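Local coordinates for protein peroxiredoxin (Clostridioides difficile, PDB 6TSB) that probably hydrolyses chitin through the family 18 glycosyl hydrolase domain present here, while the complete spore coat protein is also predicted to reduce peroxides, at residues A[174-185]-A[198-206]; A[51-62]-A[88-99]. One frame throughout, in Å; residues are numbered along the deposited sequence.

Interaction 1: A[174-185]-A[198-206]; sequences WLSVAGTGDRGY and IIDYFNLMS
D200 grips L175 twice, once with its backbone and once with its side chain, at the start of two neighbouring parallel strands of a TIM (beta/alpha)8 barrel. Its N donates to L175 O, while its OD2 accepts from L175 N at 2.9 Å through the anti lone pair. The side chain turns back beside its own N (chi1 -67°), which brings both groups to one residue; R166 forms a salt bridge to the same OD2. Beyond this the usual ladder follows, with N203 N to V177 O, G179 N to N203 O and M205 N to G179 O; V177 N to Y201 O is weak at 3.3 Å.

S176, Y201 and N203 share the face of the sheet that meets D135 and Y41. There W174 NE1 donates to S176 OG (2.8 Å), which also bonds D135. The six-membered ring of W174 lies obliquely to the Y201 ring, planes at 47°, with Y201 CE2 3.6 Å from W174 CZ3. On the other face, V177 CG2 meets I199 CG2, and Y185 CE1 and OH lie near the plane of the F202 ring, at its edge, while the two rings stand obliquely, planes at 75°. G179 has no side chain to obstruct this ring: F202 CZ lies 3.5 Å from G179 CA.

Interaction 2: A[51-62]-A[88-99]; sequences AQLLDAVIFAFA and KPSLKVIVAIGG
K88 and the bend 51-54 meet just ahead of the parallel strands 56-62 and 92-98 of the TIM barrel. K88 NZ donates to L54 O (2.6 Å) and to A51 O (3.0 Å), its aliphatic chain extended until it bends at chi4 (-142°). A51 O is thereby doubly satisfied, because L54 N reaches it from the opposite face of its carbonyl plane. D55 O accepts from K92 N; a water bridging to S90 O also approaches it, but at a short 2.5 Å from D55 O, so its exact position is doubtful. The D55 carboxylate is used elsewhere, OD2 accepting from V38 N.

From here the ladder alternates: V57 N to K92 O, I94 N to V57 O, F59 N to I94 O (2.7 Å) and A96 N to F59 O. A62 is bonded through both N and O, to A96 O (2.8 Å) and from G98 N. F59 pairs with V95 and A62 with I97, three residues against two, a beta bulge. The peptide before F61 is cis, a non-proline cis bond of the kind known from other family 18 chitinases. Apolar contacts fill both faces, I58 CG2 with A96 CB (3.7 Å) and A62 CB with V95 CG1. A60 CB covers one face of the F61 ring. Over the opposite face sits G98 O, 3.2 Å from F61 CG, and the CA of G99 makes a CH-pi contact 4.1 Å from the centroid of the F61 ring.

In the fold
Interaction 2 closes before interaction 1 opens along the chain, and their centres lie 16 Å apart in one curled sheet. Strand 133-137, whose D135 and D137 fit the acidic DxDxE signature of family 18 enzymes, separates them, pairing with 92-98 on one side and 174-179 on the other. The two contacts nevertheless touch through the barrel interior: W174 CG lies 3.5 Å from I94 CD1, and N203 ND2 is equally close to I58 CD1. Both also meet the second subunit, whose F330 packs on N203 and M205 and whose W332 packs on A60, consistent with strand 328-332 being exchanged between subunits to complete each barrel.

Interaction 1: A[174-185]-A[198-206]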
loop_
_atom_site.group_PDB
_atom_site.type_symbol
_atom_site.label_atom_id
_atom_site.label_comp_id
_atom_site.label_asym_id
_atom_site.label_seq_id
_atom_site.Cartn_x
_atom_site.Cartn_y
_atom_site.Cartn_z
ATOM N N TRP A 174 -4.568 -37.685 15.349
ATOM C CA TRP A 174 -3.741 -36.473 15.358
ATOM C C TRP A 174 -3.388 -36.159 16.802
ATOM O O TRP A 174 -4.274 -36.126 17.674
ATOM C CB TRP A 174 -4.509 -35.359 14.671
ATOM C CG TRP A 174 -4.070 -33.956 14.917
ATOM C CD1 TRP A 174 -3.834 -33.320 16.103
ATOM C CD2 TRP A 174 -3.970 -32.966 13.895
ATOM N NE1 TRP A 174 -3.554 -31.999 15.879
ATOM C CE2 TRP A 174 -3.653 -31.750 14.531
ATOM C CE3 TRP A 174 -4.132 -33.002 12.506
ATOM C CZ2 TRP A 174 -3.469 -30.575 13.808
ATOM C CZ3 TRP A 174 -3.970 -31.836 11.800
ATOM C CH2 TRP A 174 -3.650 -30.639 12.443
ATOM N N LEU A 175 -2.105 -35.948 17.032
ATOM C CA LEU A 175 -1.640 -35.370 18.295
ATOM C C LEU A 175 -0.743 -34.206 17.912
ATOM O O LEU A 175 0.087 -34.402 17.038
ATOM C CB LEU A 175 -0.890 -36.455 19.077
ATOM C CG LEU A 175 -0.134 -35.956 20.306
ATOM C CD1 LEU A 175 -1.069 -35.235 21.256
ATOM C CD2 LEU A 175 0.560 -37.108 21.016
ATOM N N SER A 176 -0.928 -33.050 18.531
ATOM C CA SER A 176 -0.151 -31.839 18.239
ATOM C C SER A 176 0.077 -31.096 19.548
ATOM O O SER A 176 -0.615 -31.355 20.519
ATOM C CB SER A 176 -0.831 -30.975 17.196
ATOM O OG SER A 176 -2.087 -30.455 17.663
ATOM N N VAL A 177 1.041 -30.207 19.539
ATOM C CA VAL A 177 1.477 -29.437 20.720
ATOM C C VAL A 177 1.595 -28.023 20.202
ATOM O O VAL A 177 2.133 -27.853 19.110
ATOM C CB VAL A 177 2.818 -29.998 21.216
ATOM C CG1 VAL A 177 3.531 -29.046 22.167
ATOM C CG2 VAL A 177 2.616 -31.373 21.836
ATOM N N ALA A 178 1.037 -27.078 20.930
ATOM C CA ALA A 178 1.179 -25.638 20.679
ATOM C C ALA A 178 2.367 -25.170 21.497
ATOM O O ALA A 178 2.336 -25.411 22.721
ATOM C CB ALA A 178 -0.075 -24.896 21.092
ATOM N N GLY A 179 3.341 -24.529 20.845
ATOM C CA GLY A 179 4.500 -23.924 21.521
ATOM C C GLY A 179 5.181 -22.851 20.690
ATOM O O GLY A 179 4.696 -22.548 19.603
ATOM N N THR A 180 6.242 -22.261 21.234
ATOM C CA THR A 180 7.054 -21.219 20.576
ATOM C C THR A 180 8.369 -21.858 20.151
ATOM O O THR A 180 8.584 -23.059 20.451
ATOM C CB THR A 180 7.242 -20.020 21.503
ATOM O OG1 THR A 180 8.146 -20.439 22.520
ATOM C CG2 THR A 180 5.940 -19.538 22.103
ATOM N N GLY A 181 9.180 -21.096 19.422
ATOM C CA GLY A 181 10.491 -21.537 18.930
ATOM C C GLY A 181 11.592 -20.761 19.613
ATOM O O GLY A 181 12.729 -20.823 19.122
ATOM N N ASP A 182 11.286 -20.025 20.678
ATOM C CA ASP A 182 12.319 -19.190 21.344
ATOM C C ASP A 182 13.230 -20.100 22.185
ATOM O O ASP A 182 12.887 -21.300 22.355
ATOM C CB ASP A 182 11.696 -18.006 22.082
ATOM C CG ASP A 182 11.118 -18.296 23.453
ATOM O OD1 ASP A 182 10.958 -19.472 23.793
ATOM O OD2 ASP A 182 10.842 -17.322 24.171
ATOM N N ARG A 183 14.360 -19.545 22.638
ATOM C CA ARG A 183 15.484 -20.277 23.285
ATOM C C ARG A 183 14.980 -20.898 24.589
ATOM O O ARG A 183 15.175 -22.098 24.764
ATOM C CB ARG A 183 16.672 -19.340 23.557
ATOM C CG ARG A 183 17.403 -18.846 22.311
ATOM C CD ARG A 183 18.485 -19.736 21.693
ATOM N NE ARG A 183 18.912 -19.232 20.387
ATOM C CZ ARG A 183 19.662 -18.145 20.177
ATOM N NH1 ARG A 183 20.109 -17.420 21.189
ATOM N NH2 ARG A 183 19.965 -17.782 18.943
ATOM N N GLY A 184 14.387 -20.080 25.459
ATOM C CA GLY A 184 13.731 -20.498 26.711
ATOM C C GLY A 184 12.864 -21.737 26.535
ATOM O O GLY A 184 12.972 -22.631 27.393
ATOM N N TYR A 185 12.025 -21.801 25.490
ATOM C CA TYR A 185 11.080 -22.929 25.263
ATOM C C TYR A 185 11.902 -24.172 24.882
ATOM O O TYR A 185 11.587 -25.292 25.340
ATOM C CB TYR A 185 9.973 -22.590 24.242
ATOM C CG TYR A 185 8.934 -23.679 24.055
ATOM C CD1 TYR A 185 9.192 -24.773 23.242
ATOM C CD2 TYR A 185 7.704 -23.652 24.709
ATOM C CE1 TYR A 185 8.275 -25.801 23.094
ATOM C CE2 TYR A 185 6.767 -24.673 24.559
ATOM C CZ TYR A 185 7.068 -25.758 23.769
ATOM O OH TYR A 185 6.198 -26.785 23.610
ATOM N N ILE A 198 6.849 -38.417 18.518
ATOM C CA ILE A 198 5.567 -38.777 19.193
ATOM C C ILE A 198 4.409 -38.055 18.497
ATOM O O ILE A 198 3.381 -38.706 18.240
ATOM C CB ILE A 198 5.591 -38.449 20.697
ATOM C CG1 ILE A 198 6.694 -39.211 21.440
ATOM C CG2 ILE A 198 4.236 -38.738 21.312
ATOM C CD1 ILE A 198 7.116 -38.545 22.743
ATOM N N ILE A 199 4.564 -36.753 18.266
ATOM C CA ILE A 199 3.485 -35.858 17.759
ATOM C C ILE A 199 3.419 -35.883 16.234
ATOM O O ILE A 199 4.377 -36.294 15.584
ATOM C CB ILE A 199 3.701 -34.435 18.287
ATOM C CG1 ILE A 199 4.846 -33.701 17.588
ATOM C CG2 ILE A 199 3.896 -34.467 19.785
ATOM C CD1 ILE A 199 5.136 -32.342 18.193
ATOM N N ASP A 200 2.309 -35.416 15.684
ATOM C CA ASP A 200 2.082 -35.283 14.224
ATOM C C ASP A 200 2.492 -33.876 13.798
ATOM O O ASP A 200 3.058 -33.727 12.713
ATOM C CB ASP A 200 0.626 -35.555 13.869
ATOM C CG ASP A 200 0.239 -36.997 14.109
ATOM O OD1 ASP A 200 0.644 -37.823 13.321
ATOM O OD2 ASP A 200 -0.432 -37.278 15.100
ATOM N N TYR A 201 2.265 -32.882 14.643
ATOM C CA TYR A 201 2.561 -31.476 14.313
ATOM C C TYR A 201 2.984 -30.731 15.570
ATOM O O TYR A 201 2.499 -31.053 16.656
ATOM C CB TYR A 201 1.335 -30.797 13.696
ATOM C CG TYR A 201 0.936 -31.343 12.349
ATOM C CD1 TYR A 201 1.679 -31.046 11.218
ATOM C CD2 TYR A 201 -0.192 -32.127 12.187
ATOM C CE1 TYR A 201 1.342 -31.564 9.973
ATOM C CE2 TYR A 201 -0.573 -32.615 10.945
ATOM C CZ TYR A 201 0.207 -32.338 9.837
ATOM O OH TYR A 201 -0.144 -32.783 8.606
ATOM N N PHE A 202 3.856 -29.748 15.396
ATOM C CA PHE A 202 4.190 -28.722 16.403
ATOM C C PHE A 202 3.601 -27.439 15.846
ATOM O O PHE A 202 3.967 -27.090 14.699
ATOM C CB PHE A 202 5.701 -28.614 16.607
ATOM C CG PHE A 202 6.084 -27.645 17.693
ATOM C CD1 PHE A 202 6.139 -26.285 17.446
ATOM C CD2 PHE A 202 6.331 -28.087 18.973
ATOM C CE1 PHE A 202 6.475 -25.382 18.445
ATOM C CE2 PHE A 202 6.666 -27.182 19.976
ATOM C CZ PHE A 202 6.744 -25.839 19.713
ATOM N N ASN A 203 2.634 -26.869 16.566
ATOM C CA ASN A 203 1.845 -25.688 16.157
ATOM C C ASN A 203 2.608 -24.479 16.682
ATOM O O ASN A 203 2.420 -24.065 17.882
ATOM C CB ASN A 203 0.380 -25.749 16.627
ATOM C CG ASN A 203 -0.405 -26.912 16.038
ATOM O OD1 ASN A 203 0.123 -27.679 15.212
ATOM N ND2 ASN A 203 -1.644 -27.077 16.495
ATOM N N LEU A 204 3.474 -23.949 15.819
ATOM C CA LEU A 204 4.373 -22.841 16.187
ATOM C C LEU A 204 3.526 -21.586 16.333
ATOM O O LEU A 204 3.060 -21.071 15.318
ATOM C CB LEU A 204 5.485 -22.698 15.136
ATOM C CG LEU A 204 6.277 -21.390 15.190
ATOM C CD1 LEU A 204 6.859 -21.146 16.562
ATOM C CD2 LEU A 204 7.374 -21.386 14.139
ATOM N N MET A 205 3.432 -21.074 17.544
ATOM C CA MET A 205 2.691 -19.828 17.869
ATOM C C MET A 205 3.613 -18.632 17.651
ATOM O O MET A 205 4.093 -18.019 18.621
ATOM C CB MET A 205 2.137 -19.876 19.290
ATOM C CG MET A 205 1.043 -20.958 19.392
ATOM S SD MET A 205 0.173 -21.010 20.971
ATOM C CE MET A 205 1.563 -21.092 22.115
ATOM N N SER A 206 3.822 -18.333 16.377
ATOM C CA SER A 206 4.786 -17.328 15.878
ATOM C C SER A 206 4.093 -15.978 15.881
ATOM O O SER A 206 3.956 -15.414 14.796
ATOM C CB SER A 206 5.295 -17.734 14.514
ATOM O OG SER A 206 4.365 -18.555 13.816
#

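Interaction 2: A[51-62]-A[88-99]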
loop_
_atom_site.group_PDB
_atom_site.type_symbol
_atom_site.label_atom_id
_atom_site.label_comp_id
_atom_site.label_asym_id
_atom_site.label_seq_id
_atom_site.Cartn_x
_atom_site.Cartn_y
_atom_site.Cartn_z
ATOM N N ALA A 51 -15.484 -24.700 5.886
ATOM C CA ALA A 51 -14.783 -26.000 5.786
ATOM C C ALA A 51 -13.942 -26.100 4.501
ATOM O O ALA A 51 -12.932 -26.844 4.487
ATOM C CB ALA A 51 -15.796 -27.108 5.829
ATOM N N GLN A 52 -14.412 -25.483 3.421
ATOM C CA GLN A 52 -13.837 -25.612 2.053
ATOM C C GLN A 52 -12.409 -25.044 2.031
ATOM O O GLN A 52 -11.622 -25.527 1.231
ATOM C CB GLN A 52 -14.734 -24.896 1.025
ATOM C CG GLN A 52 -16.169 -25.427 0.958
ATOM C CD GLN A 52 -16.187 -26.931 0.849
ATOM O OE1 GLN A 52 -16.862 -27.626 1.610
ATOM N NE2 GLN A 52 -15.361 -27.454 -0.043
ATOM N N LEU A 53 -12.108 -24.041 2.863
ATOM C CA LEU A 53 -10.775 -23.395 2.964
ATOM C C LEU A 53 -9.761 -24.245 3.758
ATOM O O LEU A 53 -8.532 -24.030 3.534
ATOM C CB LEU A 53 -10.937 -22.037 3.645
ATOM C CG LEU A 53 -11.725 -20.972 2.888
ATOM C CD1 LEU A 53 -11.780 -19.706 3.721
ATOM C CD2 LEU A 53 -11.089 -20.688 1.530
ATOM N N LEU A 54 -10.223 -25.141 4.641
ATOM C CA LEU A 54 -9.424 -25.733 5.754
ATOM C C LEU A 54 -9.271 -27.245 5.570
ATOM O O LEU A 54 -10.237 -27.867 5.128
ATOM C CB LEU A 54 -10.139 -25.443 7.072
ATOM C CG LEU A 54 -10.477 -23.978 7.296
ATOM C CD1 LEU A 54 -11.139 -23.782 8.649
ATOM C CD2 LEU A 54 -9.237 -23.117 7.159
ATOM N N ASP A 55 -8.096 -27.800 5.911
ATOM C CA ASP A 55 -7.880 -29.267 6.041
ATOM C C ASP A 55 -8.269 -29.700 7.457
ATOM O O ASP A 55 -8.565 -30.891 7.668
ATOM C CB ASP A 55 -6.426 -29.661 5.752
ATOM C CG ASP A 55 -5.942 -29.354 4.346
ATOM O OD1 ASP A 55 -6.279 -30.137 3.460
ATOM O OD2 ASP A 55 -5.230 -28.332 4.166
ATOM N N ALA A 56 -8.206 -28.775 8.414
ATOM C CA ALA A 56 -8.439 -29.087 9.832
ATOM C C ALA A 56 -8.854 -27.843 10.612
ATOM O O ALA A 56 -8.414 -26.713 10.295
ATOM C CB ALA A 56 -7.198 -29.690 10.421
ATOM N N VAL A 57 -9.717 -28.087 11.586
ATOM C CA VAL A 57 -10.231 -27.099 12.570
ATOM C C VAL A 57 -9.834 -27.609 13.956
ATOM O O VAL A 57 -9.936 -28.865 14.221
ATOM C CB VAL A 57 -11.757 -26.907 12.447
ATOM C CG1 VAL A 57 -12.105 -26.191 11.162
ATOM C CG2 VAL A 57 -12.521 -28.220 12.527
ATOM N N ILE A 58 -9.392 -26.684 14.797
ATOM C CA ILE A 58 -8.936 -27.005 16.169
ATOM C C ILE A 58 -9.883 -26.260 17.093
ATOM O O ILE A 58 -9.750 -25.043 17.189
ATOM C CB ILE A 58 -7.456 -26.635 16.410
ATOM C CG1 ILE A 58 -6.505 -27.281 15.401
ATOM C CG2 ILE A 58 -7.072 -27.006 17.824
ATOM C CD1 ILE A 58 -5.024 -26.989 15.657
ATOM N N PHE A 59 -10.820 -26.983 17.709
ATOM C CA PHE A 59 -11.744 -26.424 18.726
ATOM C C PHE A 59 -10.938 -25.972 19.945
ATOM O O PHE A 59 -10.209 -26.790 20.533
ATOM C CB PHE A 59 -12.791 -27.452 19.160
ATOM C CG PHE A 59 -13.687 -26.922 20.250
ATOM C CD1 PHE A 59 -14.674 -25.986 19.964
ATOM C CD2 PHE A 59 -13.529 -27.324 21.563
ATOM C CE1 PHE A 59 -15.491 -25.477 20.963
ATOM C CE2 PHE A 59 -14.341 -26.804 22.565
ATOM C CZ PHE A 59 -15.311 -25.875 22.266
ATOM N N ALA A 60 -11.123 -24.732 20.371
ATOM C CA ALA A 60 -10.524 -24.197 21.609
ATOM C C ALA A 60 -11.615 -23.723 22.588
ATOM O O ALA A 60 -12.458 -22.904 22.228
ATOM C CB ALA A 60 -9.590 -23.091 21.208
ATOM N N PHE A 61 -11.618 -24.215 23.834
ATOM C CA PHE A 61 -10.704 -25.221 24.367
ATOM C C PHE A 61 -11.451 -26.251 25.232
ATOM O O PHE A 61 -12.540 -25.977 25.659
ATOM C CB PHE A 61 -9.685 -24.597 25.326
ATOM C CG PHE A 61 -8.726 -23.609 24.731
ATOM C CD1 PHE A 61 -7.627 -24.044 24.020
ATOM C CD2 PHE A 61 -8.888 -22.249 24.938
ATOM C CE1 PHE A 61 -6.726 -23.129 23.493
ATOM C CE2 PHE A 61 -7.981 -21.337 24.417
ATOM C CZ PHE A 61 -6.899 -21.780 23.694
ATOM N N ALA A 62 -10.876 -27.427 25.472
ATOM C CA ALA A 62 -11.196 -28.253 26.658
ATOM C C ALA A 62 -10.344 -27.714 27.816
ATOM O O ALA A 62 -9.304 -27.099 27.520
ATOM C CB ALA A 62 -10.950 -29.709 26.375
ATOM N N LYS A 88 -18.219 -32.098 4.320
ATOM C CA LYS A 88 -16.765 -32.347 4.075
ATOM C C LYS A 88 -16.251 -33.446 5.006
ATOM O O LYS A 88 -15.554 -33.164 5.980
ATOM C CB LYS A 88 -15.957 -31.047 4.197
ATOM C CG LYS A 88 -14.538 -31.160 3.652
ATOM C CD LYS A 88 -13.864 -29.848 3.320
ATOM C CE LYS A 88 -12.502 -30.073 2.692
ATOM N NZ LYS A 88 -11.516 -29.070 3.149
ATOM N N PRO A 89 -16.526 -34.741 4.716
ATOM C CA PRO A 89 -16.173 -35.828 5.636
ATOM C C PRO A 89 -14.662 -35.972 5.915
ATOM O O PRO A 89 -14.301 -36.597 6.899
ATOM C CB PRO A 89 -16.700 -37.101 4.951
ATOM C CG PRO A 89 -17.660 -36.598 3.897
ATOM C CD PRO A 89 -17.157 -35.232 3.484
ATOM N N SER A 90 -13.819 -35.397 5.053
ATOM C CA SER A 90 -12.338 -35.432 5.165
ATOM C C SER A 90 -11.822 -34.332 6.112
ATOM O O SER A 90 -10.606 -34.316 6.375
ATOM C CB SER A 90 -11.720 -35.296 3.793
ATOM O OG SER A 90 -11.887 -33.974 3.298
ATOM N N LEU A 91 -12.675 -33.396 6.548
ATOM C CA LEU A 91 -12.261 -32.333 7.496
ATOM C C LEU A 91 -11.855 -33.024 8.792
ATOM O O LEU A 91 -12.537 -34.000 9.198
ATOM C CB LEU A 91 -13.390 -31.328 7.732
ATOM C CG LEU A 91 -13.095 -30.219 8.733
ATOM C CD1 LEU A 91 -12.121 -29.209 8.167
ATOM C CD2 LEU A 91 -14.369 -29.512 9.157
ATOM N N LYS A 92 -10.733 -32.575 9.355
ATOM C CA LYS A 92 -10.178 -33.102 10.624
ATOM C C LYS A 92 -10.640 -32.150 11.721
ATOM O O LYS A 92 -10.435 -30.915 11.562
ATOM C CB LYS A 92 -8.651 -33.227 10.559
ATOM C CG LYS A 92 -8.139 -34.458 9.820
ATOM C CD LYS A 92 -6.638 -34.435 9.588
ATOM C CE LYS A 92 -6.026 -35.807 9.414
ATOM N NZ LYS A 92 -5.994 -36.233 7.997
ATOM N N VAL A 93 -11.270 -32.706 12.757
ATOM C CA VAL A 93 -11.740 -31.919 13.917
ATOM C C VAL A 93 -10.913 -32.325 15.141
ATOM O O VAL A 93 -10.959 -33.491 15.583
ATOM C CB VAL A 93 -13.258 -32.066 14.122
ATOM C CG1 VAL A 93 -13.723 -31.108 15.208
ATOM C CG2 VAL A 93 -14.031 -31.833 12.822
ATOM N N ILE A 94 -10.229 -31.340 15.692
ATOM C CA ILE A 94 -9.248 -31.506 16.784
ATOM C C ILE A 94 -9.785 -30.690 17.940
ATOM O O ILE A 94 -10.342 -29.613 17.660
ATOM C CB ILE A 94 -7.861 -30.998 16.338
ATOM C CG1 ILE A 94 -7.437 -31.575 14.988
ATOM C CG2 ILE A 94 -6.802 -31.246 17.413
ATOM C CD1 ILE A 94 -7.450 -33.066 14.942
ATOM N N VAL A 95 -9.554 -31.157 19.168
ATOM C CA VAL A 95 -9.764 -30.354 20.398
ATOM C C VAL A 95 -8.400 -30.013 20.993
ATOM O O VAL A 95 -7.544 -30.904 21.213
ATOM C CB VAL A 95 -10.678 -31.061 21.416
ATOM C CG1 VAL A 95 -10.713 -30.321 22.744
ATOM C CG2 VAL A 95 -12.093 -31.220 20.872
ATOM N N ALA A 96 -8.256 -28.738 21.275
ATOM C CA ALA A 96 -7.138 -28.159 22.015
ATOM C C ALA A 96 -7.521 -28.128 23.491
ATOM O O ALA A 96 -8.635 -27.647 23.825
ATOM C CB ALA A 96 -6.825 -26.787 21.491
ATOM N N ILE A 97 -6.617 -28.641 24.321
ATOM C CA ILE A 97 -6.741 -28.631 25.796
ATOM C C ILE A 97 -5.774 -27.570 26.277
ATOM O O ILE A 97 -4.583 -27.698 25.964
ATOM C CB ILE A 97 -6.403 -30.012 26.353
ATOM C CG1 ILE A 97 -7.303 -31.113 25.790
ATOM C CG2 ILE A 97 -6.431 -29.993 27.872
ATOM C CD1 ILE A 97 -6.824 -32.521 26.130
ATOM N N GLY A 98 -6.261 -26.538 26.949
ATOM C CA GLY A 98 -5.387 -25.621 27.692
ATOM C C GLY A 98 -5.543 -24.197 27.218
ATOM O O GLY A 98 -6.689 -23.708 27.215
ATOM N N GLY A 99 -4.423 -23.547 26.884
ATOM C CA GLY A 99 -4.397 -22.129 26.499
ATOM C C GLY A 99 -3.818 -21.263 27.584
ATOM O O GLY A 99 -3.556 -21.757 28.699
HETATM O O HOH W 1 -7.881 -32.825 6.202
#